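Local coordinates for beta-galacturonidase (Eisenbergiella tayi, PDB 6NCW), which hydrolyses beta-galacturonides as a glycoside hydrolase family 2 enzyme, and may also act on beta-glucuronides, at residues P438-D441 against Y442-L446; Q448-Q451 against N452-G456; I534-E537 against Y538-K542. All coordinates share one frame; numbering follows the deposited sequence.

Interaction 1 (P438-D441 against Y442-L446); sequences PVED and YLDEL
Contrasting first torsions bring Glu-440 and Asp-444 alongside each other on one flank of helix 439-453: in Glu-440, CG stands anti to the backbone N (chi1 -159°), whereas in Asp-444 it stands anti to the carbonyl carbon (chi1 -71°), which folds the short acid back toward the preceding turn. The two side chains then run in the same direction, their carboxylate planes only 19° apart. Glu-440 CG approaches Asp-444 OD2 at 3.9 Å, a contact of methylene with oxygen, while the charged ends stay apart, with 5.4 Å between Glu-440 OE2 and Asp-444 OD2.

Behind this pair runs the regular helical ladder. Pro-438, at the N-cap position, lends its O to Tyr-442 N at 3.2 Å, and Val-439 O accepts from Leu-443 N at 2.9 Å. Asp-444 N reaches Glu-440 O at 3.0 Å, and Glu-445 N closes the next rung on Asp-441 O. Glu-440 O also has Asp-444 OD2 only 3.2 Å away, an approach of two acceptors that cannot bond.

Leu-443 and Val-439 turn to strand 461-466, and the ring of Tyr-442 stacks with Phe-413. Asp-444 OD1 is salt-bridged to Arg-501; separately, Glu-445 OE1 pairs with Lys-414. The acids Glu-440, Asp-441 and Asp-444 cluster in the first turns, where the helix N-terminus may ease their gathering and Arg-501 probably offsets the charge of Asp-444.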
loop_
_atom_site.group_PDB
_atom_site.type_symbol
_atom_site.label_atom_id
_atom_site.label_comp_id
_atom_site.label_asym_id
_atom_site.label_seq_id
_atom_site.Cartn_x
_atom_site.Cartn_y
_atom_site.Cartn_z
ATOM N N PRO A 438 -5.273 -25.841 18.510
ATOM C CA PRO A 438 -5.532 -24.830 19.546
ATOM C C PRO A 438 -4.303 -24.604 20.419
ATOM O O PRO A 438 -3.627 -25.552 20.834
ATOM C CB PRO A 438 -6.687 -25.435 20.343
ATOM C CG PRO A 438 -7.410 -26.298 19.317
ATOM C CD PRO A 438 -6.310 -26.886 18.474
ATOM N N VAL A 439 -4.013 -23.333 20.702
ATOM C CA VAL A 439 -2.786 -23.009 21.435
ATOM C C VAL A 439 -2.767 -23.692 22.802
ATOM O O VAL A 439 -1.727 -24.200 23.249
ATOM C CB VAL A 439 -2.619 -21.485 21.574
ATOM C CG1 VAL A 439 -1.283 -21.189 22.259
ATOM C CG2 VAL A 439 -2.684 -20.814 20.218
ATOM N N GLU A 440 -3.910 -23.713 23.486
ATOM C CA GLU A 440 -3.971 -24.321 24.813
ATOM C C GLU A 440 -3.570 -25.794 24.778
ATOM O O GLU A 440 -2.883 -26.274 25.685
ATOM C CB GLU A 440 -5.376 -24.173 25.376
ATOM C CG GLU A 440 -5.426 -24.297 26.864
ATOM C CD GLU A 440 -6.593 -23.532 27.442
ATOM O OE1 GLU A 440 -7.738 -23.792 26.992
ATOM O OE2 GLU A 440 -6.349 -22.655 28.315
ATOM N N ASP A 441 -3.995 -26.523 23.742
ATOM C CA ASP A 441 -3.701 -27.954 23.661
ATOM C C ASP A 441 -2.231 -28.196 23.370
ATOM O O ASP A 441 -1.605 -29.069 23.977
ATOM C CB ASP A 441 -4.555 -28.619 22.575
ATOM C CG ASP A 441 -6.051 -28.458 22.820
ATOM O OD1 ASP A 441 -6.416 -27.978 23.911
ATOM O OD2 ASP A 441 -6.852 -28.811 21.920
ATOM N N TYR A 442 -1.674 -27.443 22.429
ATOM C CA TYR A 442 -0.264 -27.574 22.093
ATOM C C TYR A 442 0.605 -27.258 23.302
ATOM O O TYR A 442 1.533 -28.004 23.637
ATOM C CB TYR A 442 0.046 -26.635 20.925
ATOM C CG TYR A 442 1.332 -26.902 20.214
ATOM C CD1 TYR A 442 2.449 -26.106 20.437
ATOM C CD2 TYR A 442 1.429 -27.936 19.292
ATOM C CE1 TYR A 442 3.639 -26.331 19.762
ATOM C CE2 TYR A 442 2.621 -28.182 18.618
ATOM C CZ TYR A 442 3.713 -27.376 18.852
ATOM O OH TYR A 442 4.888 -27.620 18.183
ATOM N N LEU A 443 0.290 -26.162 23.990
ATOM C CA LEU A 443 1.071 -25.730 25.135
ATOM C C LEU A 443 0.974 -26.737 26.279
ATOM O O LEU A 443 1.979 -27.033 26.941
ATOM C CB LEU A 443 0.592 -24.343 25.566
ATOM C CG LEU A 443 1.297 -23.644 26.709
ATOM C CD1 LEU A 443 2.818 -23.689 26.500
ATOM C CD2 LEU A 443 0.793 -22.220 26.785
ATOM N N ASP A 444 -0.223 -27.283 26.515
ATOM C CA ASP A 444 -0.393 -28.277 27.574
ATOM C C ASP A 444 0.355 -29.566 27.262
ATOM O O ASP A 444 0.993 -30.151 28.146
ATOM C CB ASP A 444 -1.882 -28.557 27.791
ATOM C CG ASP A 444 -2.597 -27.385 28.461
ATOM O OD1 ASP A 444 -1.898 -26.443 28.919
ATOM O OD2 ASP A 444 -3.847 -27.399 28.525
ATOM N N GLU A 445 0.298 -30.021 26.015
ATOM C CA GLU A 445 1.029 -31.226 25.639
ATOM C C GLU A 445 2.533 -31.044 25.837
ATOM O O GLU A 445 3.208 -31.939 26.361
ATOM C CB GLU A 445 0.715 -31.592 24.191
ATOM C CG GLU A 445 1.727 -32.551 23.610
ATOM C CD GLU A 445 1.435 -32.948 22.172
ATOM O OE1 GLU A 445 2.333 -33.536 21.530
ATOM O OE2 GLU A 445 0.311 -32.697 21.691
ATOM N N LEU A 446 3.073 -29.887 25.437
ATOM C CA LEU A 446 4.494 -29.601 25.653
ATOM C C LEU A 446 4.823 -29.498 27.139
ATOM O O LEU A 446 5.823 -30.059 27.605
ATOM C CB LEU A 446 4.887 -28.312 24.936
ATOM C CG LEU A 446 6.314 -27.794 25.214
ATOM C CD1 LEU A 446 7.403 -28.800 24.800
ATOM C CD2 LEU A 446 6.534 -26.438 24.527
#

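Interaction 2 (Q448-Q451 against N452-G456); sequences QWIQ and NESEG
Ser-454 OG joins the end of the helix to the loop beyond it, donating to Ile-450 O at 2.8 Å and accepting from Gly-456 N at 2.9 Å. The first bond lies in the carbonyl plane, on a lone pair of Ile-450 O; the second makes an ST turn. Ser-454 N adds only a weak bond to the same carbonyl, so the hydroxyl largely takes over where the backbone leaves helical geometry. The last close helical bonds are those of Asn-452 N to Gln-448 O and of Glu-453 N to Trp-449 O, each 2.8 Å.

With CG anti to the backbone N (chi1 174°), Trp-449 lays one face of its indole against Glu-453 and Ser-454, four and five residues on. Glu-453 CB covers the pyrrole side, 3.4 Å from Trp-449 NE1, and Ser-454 CB makes a CH-pi contact over the same face, 4.1 Å from the centroid of the six-membered ring of Trp-449. A water bridges Gln-451 NE2 and Gly-456 O, while Gln-451 OE1 accepts from Gly-458 N.

Trp-449 and Ile-450 both pack on Tyr-427 of strand 425-428, so this helix end rests on the strand before it, as the chain turns back toward strand 461-466.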
loop_
_atom_site.group_PDB
_atom_site.type_symbol
_atom_site.label_atom_id
_atom_site.label_comp_id
_atom_site.label_asym_id
_atom_site.label_seq_id
_atom_site.Cartn_x
_atom_site.Cartn_y
_atom_site.Cartn_z
ATOM N N GLN A 448 3.262 -30.691 29.875
ATOM C CA GLN A 448 3.168 -31.983 30.545
ATOM C C GLN A 448 4.358 -32.873 30.209
ATOM O O GLN A 448 4.940 -33.498 31.098
ATOM C CB GLN A 448 1.850 -32.659 30.170
ATOM C CG GLN A 448 0.857 -32.767 31.313
ATOM C CD GLN A 448 0.383 -31.419 31.842
ATOM O OE1 GLN A 448 -0.442 -30.745 31.211
ATOM N NE2 GLN A 448 0.888 -31.027 33.018
ATOM N N TRP A 449 4.746 -32.929 28.936
ATOM C CA TRP A 449 5.937 -33.689 28.576
ATOM C C TRP A 449 7.166 -33.191 29.328
ATOM O O TRP A 449 7.974 -33.998 29.802
ATOM C CB TRP A 449 6.194 -33.621 27.071
ATOM C CG TRP A 449 7.479 -34.282 26.726
ATOM C CD1 TRP A 449 7.682 -35.615 26.498
ATOM C CD2 TRP A 449 8.765 -33.653 26.598
ATOM N NE1 TRP A 449 9.009 -35.851 26.230
ATOM C CE2 TRP A 449 9.696 -34.664 26.286
ATOM C CE3 TRP A 449 9.214 -32.332 26.701
ATOM C CZ2 TRP A 449 11.047 -34.398 26.075
ATOM C CZ3 TRP A 449 10.565 -32.071 26.494
ATOM C CH2 TRP A 449 11.462 -33.096 26.187
ATOM N N ILE A 450 7.347 -31.865 29.424
ATOM C CA ILE A 450 8.499 -31.350 30.155
ATOM C C ILE A 450 8.456 -31.819 31.603
ATOM O O ILE A 450 9.475 -32.249 32.153
ATOM C CB ILE A 450 8.571 -29.813 30.064
ATOM C CG1 ILE A 450 8.977 -29.360 28.659
ATOM C CG2 ILE A 450 9.577 -29.278 31.043
ATOM C CD1 ILE A 450 8.707 -27.885 28.419
ATOM N N GLN A 451 7.271 -31.777 32.237
ATOM C CA GLN A 451 7.194 -32.114 33.659
ATOM C C GLN A 451 7.281 -33.616 33.921
ATOM O O GLN A 451 7.835 -34.020 34.950
ATOM C CB GLN A 451 5.907 -31.571 34.278
ATOM C CG GLN A 451 5.706 -30.105 34.078
ATOM C CD GLN A 451 6.913 -29.296 34.497
ATOM O OE1 GLN A 451 7.362 -29.378 35.638
ATOM N NE2 GLN A 451 7.453 -28.517 33.572
ATOM N N ASN A 452 6.751 -34.453 33.029
ATOM C CA ASN A 452 6.715 -35.899 33.248
ATOM C C ASN A 452 7.859 -36.665 32.588
ATOM O O ASN A 452 8.152 -37.784 33.024
ATOM C CB ASN A 452 5.401 -36.500 32.726
ATOM C CG ASN A 452 4.170 -35.865 33.338
ATOM O OD1 ASN A 452 4.201 -35.378 34.465
ATOM N ND2 ASN A 452 3.073 -35.869 32.591
ATOM N N GLU A 453 8.491 -36.126 31.538
ATOM C CA GLU A 453 9.404 -36.922 30.721
ATOM C C GLU A 453 10.786 -36.314 30.518
ATOM O O GLU A 453 11.605 -36.917 29.815
ATOM C CB GLU A 453 8.795 -37.193 29.335
ATOM C CG GLU A 453 7.409 -37.801 29.356
ATOM C CD GLU A 453 7.401 -39.206 29.937
ATOM O OE1 GLU A 453 8.434 -39.913 29.815
ATOM O OE2 GLU A 453 6.365 -39.604 30.522
ATOM N N SER A 454 11.079 -35.156 31.091
ATOM C CA SER A 454 12.364 -34.519 30.846
ATOM C C SER A 454 13.011 -34.089 32.155
ATOM O O SER A 454 12.344 -33.900 33.180
ATOM C CB SER A 454 12.219 -33.292 29.942
ATOM O OG SER A 454 11.856 -32.169 30.728
ATOM N N GLU A 455 14.329 -33.896 32.096
ATOM C CA GLU A 455 15.047 -33.333 33.235
ATOM C C GLU A 455 14.789 -31.840 33.412
ATOM O O GLU A 455 15.408 -31.217 34.277
ATOM C CB GLU A 455 16.543 -33.598 33.092
ATOM C CG GLU A 455 16.939 -35.064 33.240
ATOM C CD GLU A 455 18.309 -35.344 32.649
ATOM O OE1 GLU A 455 18.369 -35.750 31.459
ATOM O OE2 GLU A 455 19.321 -35.131 33.367
ATOM N N GLY A 456 13.918 -31.236 32.613
ATOM C CA GLY A 456 13.559 -29.867 32.902
ATOM C C GLY A 456 12.427 -29.739 33.888
ATOM O O GLY A 456 11.966 -28.617 34.129
HETATM O O HOH W 1 9.859 -26.868 33.894
HETATM O O HOH W 2 10.647 -36.067 34.705
#

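Interaction 3 (I534-E537 against Y538-K542); sequences IVDE and YRRPK
The side chains of Asp-536 and Arg-540 cross at a slant, carboxylate and guanidinium planes 37° apart, an arrangement in which a single oxygen takes both nitrogens. Arg-540 NE and NH2 each lie 3.0 Å from Asp-536 OD2, which sits at the guanidinium edge and practically in its plane. NE comes from the syn side of the carboxylate, tilted out of its plane, NH2 nearly in line with the C-O bond. The other oxygen serves the backbone: Asp-536 OD1 receives Arg-540 N at 2.9 Å from the anti side, well out of the carboxylate plane, and Tyr-538 N through a weak bond. Because chi1 of Asp-536 is 79°, CG stands between N and the carbonyl carbon, and the carboxylate swings inward over the turn, with both its oxygens engaged.

Glu-537 is set differently against Tyr-538. Its CG lies over one face of the phenol ring, 4.0 Å from the centroid of Tyr-538, in a CH-pi contact, before the acid continues to a salt bridge with Arg-527. Arg-539 returns across the turn to place NH1 3.0 Å from Glu-537 O, while its NE pairs with Asp-296. Tyr-538 meets Tyr-538 of a second subunit, so the loop's tip takes part in the assembly.

Asp-536 O accepts from Arg-539 N at 2.8 Å, closing a type I turn; Asp-536 N bonds to Arg-540 O, and Lys-542 N to Ile-534 O at 3.1 Å. With the left-handed backbone of Arg-539 (phi 67°), this is a type I turn plus G1 beta bulge, a reversal of the kind found in beta hairpins, here in a loop with a single bridge.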
loop_
_atom_site.group_PDB
_atom_site.type_symbol
_atom_site.label_atom_id
_atom_site.label_comp_id
_atom_site.label_asym_id
_atom_site.label_seq_id
_atom_site.Cartn_x
_atom_site.Cartn_y
_atom_site.Cartn_z
ATOM N N ILE A 534 4.814 -6.991 15.376
ATOM C CA ILE A 534 3.607 -6.290 15.794
ATOM C C ILE A 534 3.589 -4.861 15.237
ATOM O O ILE A 534 2.518 -4.257 15.115
ATOM C CB ILE A 534 3.526 -6.333 17.330
ATOM C CG1 ILE A 534 3.480 -7.807 17.835
ATOM C CG2 ILE A 534 2.363 -5.469 17.862
ATOM C CD1 ILE A 534 2.359 -8.717 17.232
ATOM N N VAL A 535 4.750 -4.295 14.910
ATOM C CA VAL A 535 4.847 -3.096 14.083
ATOM C C VAL A 535 5.610 -3.508 12.830
ATOM O O VAL A 535 6.338 -4.501 12.856
ATOM C CB VAL A 535 5.531 -1.907 14.804
ATOM C CG1 VAL A 535 4.765 -1.513 16.066
ATOM C CG2 VAL A 535 7.042 -2.188 15.129
ATOM N N ASP A 536 5.409 -2.792 11.715
ATOM C CA ASP A 536 6.169 -3.151 10.519
ATOM C C ASP A 536 7.587 -2.568 10.591
ATOM O O ASP A 536 7.998 -1.984 11.603
ATOM C CB ASP A 536 5.417 -2.752 9.244
ATOM C CG ASP A 536 5.506 -1.273 8.890
ATOM O OD1 ASP A 536 5.934 -0.416 9.703
ATOM O OD2 ASP A 536 5.124 -0.961 7.737
ATOM N N GLU A 537 8.371 -2.754 9.523
ATOM C CA GLU A 537 9.766 -2.321 9.601
ATOM C C GLU A 537 9.864 -0.814 9.778
ATOM O O GLU A 537 10.851 -0.340 10.329
ATOM C CB GLU A 537 10.575 -2.787 8.377
ATOM C CG GLU A 537 10.141 -2.202 7.009
ATOM C CD GLU A 537 9.019 -3.007 6.352
ATOM O OE1 GLU A 537 8.230 -3.641 7.091
ATOM O OE2 GLU A 537 8.927 -3.015 5.095
ATOM N N TYR A 538 8.838 -0.056 9.383
ATOM C CA TYR A 538 8.834 1.378 9.602
ATOM C C TYR A 538 8.151 1.761 10.902
ATOM O O TYR A 538 7.820 2.930 11.082
ATOM C CB TYR A 538 8.206 2.100 8.412
ATOM C CG TYR A 538 9.006 1.876 7.144
ATOM C CD1 TYR A 538 10.224 2.514 6.961
ATOM C CD2 TYR A 538 8.551 1.017 6.144
ATOM C CE1 TYR A 538 10.981 2.312 5.811
ATOM C CE2 TYR A 538 9.299 0.797 4.981
ATOM C CZ TYR A 538 10.531 1.461 4.835
ATOM O OH TYR A 538 11.316 1.278 3.719
ATOM N N ARG A 539 7.964 0.799 11.811
ATOM C CA ARG A 539 7.434 1.001 13.160
ATOM C C ARG A 539 5.967 1.437 13.151
ATOM O O ARG A 539 5.487 2.057 14.119
ATOM C CB ARG A 539 8.291 1.994 13.970
ATOM C CG ARG A 539 9.500 1.356 14.699
ATOM C CD ARG A 539 10.436 0.589 13.757
ATOM N NE ARG A 539 11.596 0.059 14.469
ATOM C CZ ARG A 539 12.525 -0.750 13.946
ATOM N NH1 ARG A 539 12.475 -1.138 12.673
ATOM N NH2 ARG A 539 13.525 -1.166 14.711
ATOM N N ARG A 540 5.245 1.124 12.073
ATOM C CA ARG A 540 3.818 1.423 11.965
ATOM C C ARG A 540 3.016 0.307 12.630
ATOM O O ARG A 540 3.248 -0.871 12.336
ATOM C CB ARG A 540 3.397 1.571 10.506
ATOM C CG ARG A 540 4.093 2.744 9.788
ATOM C CD ARG A 540 3.601 2.884 8.332
ATOM N NE ARG A 540 4.056 1.783 7.466
ATOM C CZ ARG A 540 3.972 1.798 6.143
ATOM N NH1 ARG A 540 3.430 2.852 5.530
ATOM N NH2 ARG A 540 4.399 0.754 5.437
ATOM N N PRO A 541 2.099 0.626 13.531
ATOM C CA PRO A 541 1.395 -0.441 14.270
ATOM C C PRO A 541 0.428 -1.203 13.373
ATOM O O PRO A 541 -0.394 -0.607 12.677
ATOM C CB PRO A 541 0.662 0.312 15.393
ATOM C CG PRO A 541 0.703 1.769 15.010
ATOM C CD PRO A 541 1.878 1.970 14.092
ATOM N N LYS A 542 0.562 -2.531 13.358
ATOM C CA LYS A 542 -0.401 -3.395 12.691
ATOM C C LYS A 542 -1.659 -3.503 13.557
ATOM O O LYS A 542 -1.689 -3.022 14.690
ATOM C CB LYS A 542 0.205 -4.776 12.439
ATOM C CG LYS A 542 1.403 -4.777 11.501
ATOM C CD LYS A 542 1.955 -6.176 11.295
ATOM C CE LYS A 542 3.376 -6.101 10.714
ATOM N NZ LYS A 542 4.011 -7.420 10.650
#

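All three contacts belong to the TIM-barrel part of the chain and follow one another in sequence. Interactions 1 and 2 occupy the beginning and the end of helix 439-453, their centres 14 Å apart, within the beta-alpha-beta unit of strands 425-428 and 461-466. Interaction 3, in the loop before helix 544-553, has its centre 28 Å from that of interaction 1 and 37 Å from that of interaction 2. The side chain of Tyr-442 is about 8 Å from that of galacturonate-binding Tyr-434, and the side chain of Lys-542 about 6 Å from that of galacturonate-binding Lys-532. Interactions 1 and 3 thus probably lie near the barrel's sugar-binding end, whereas interaction 2 ends the helix far from it.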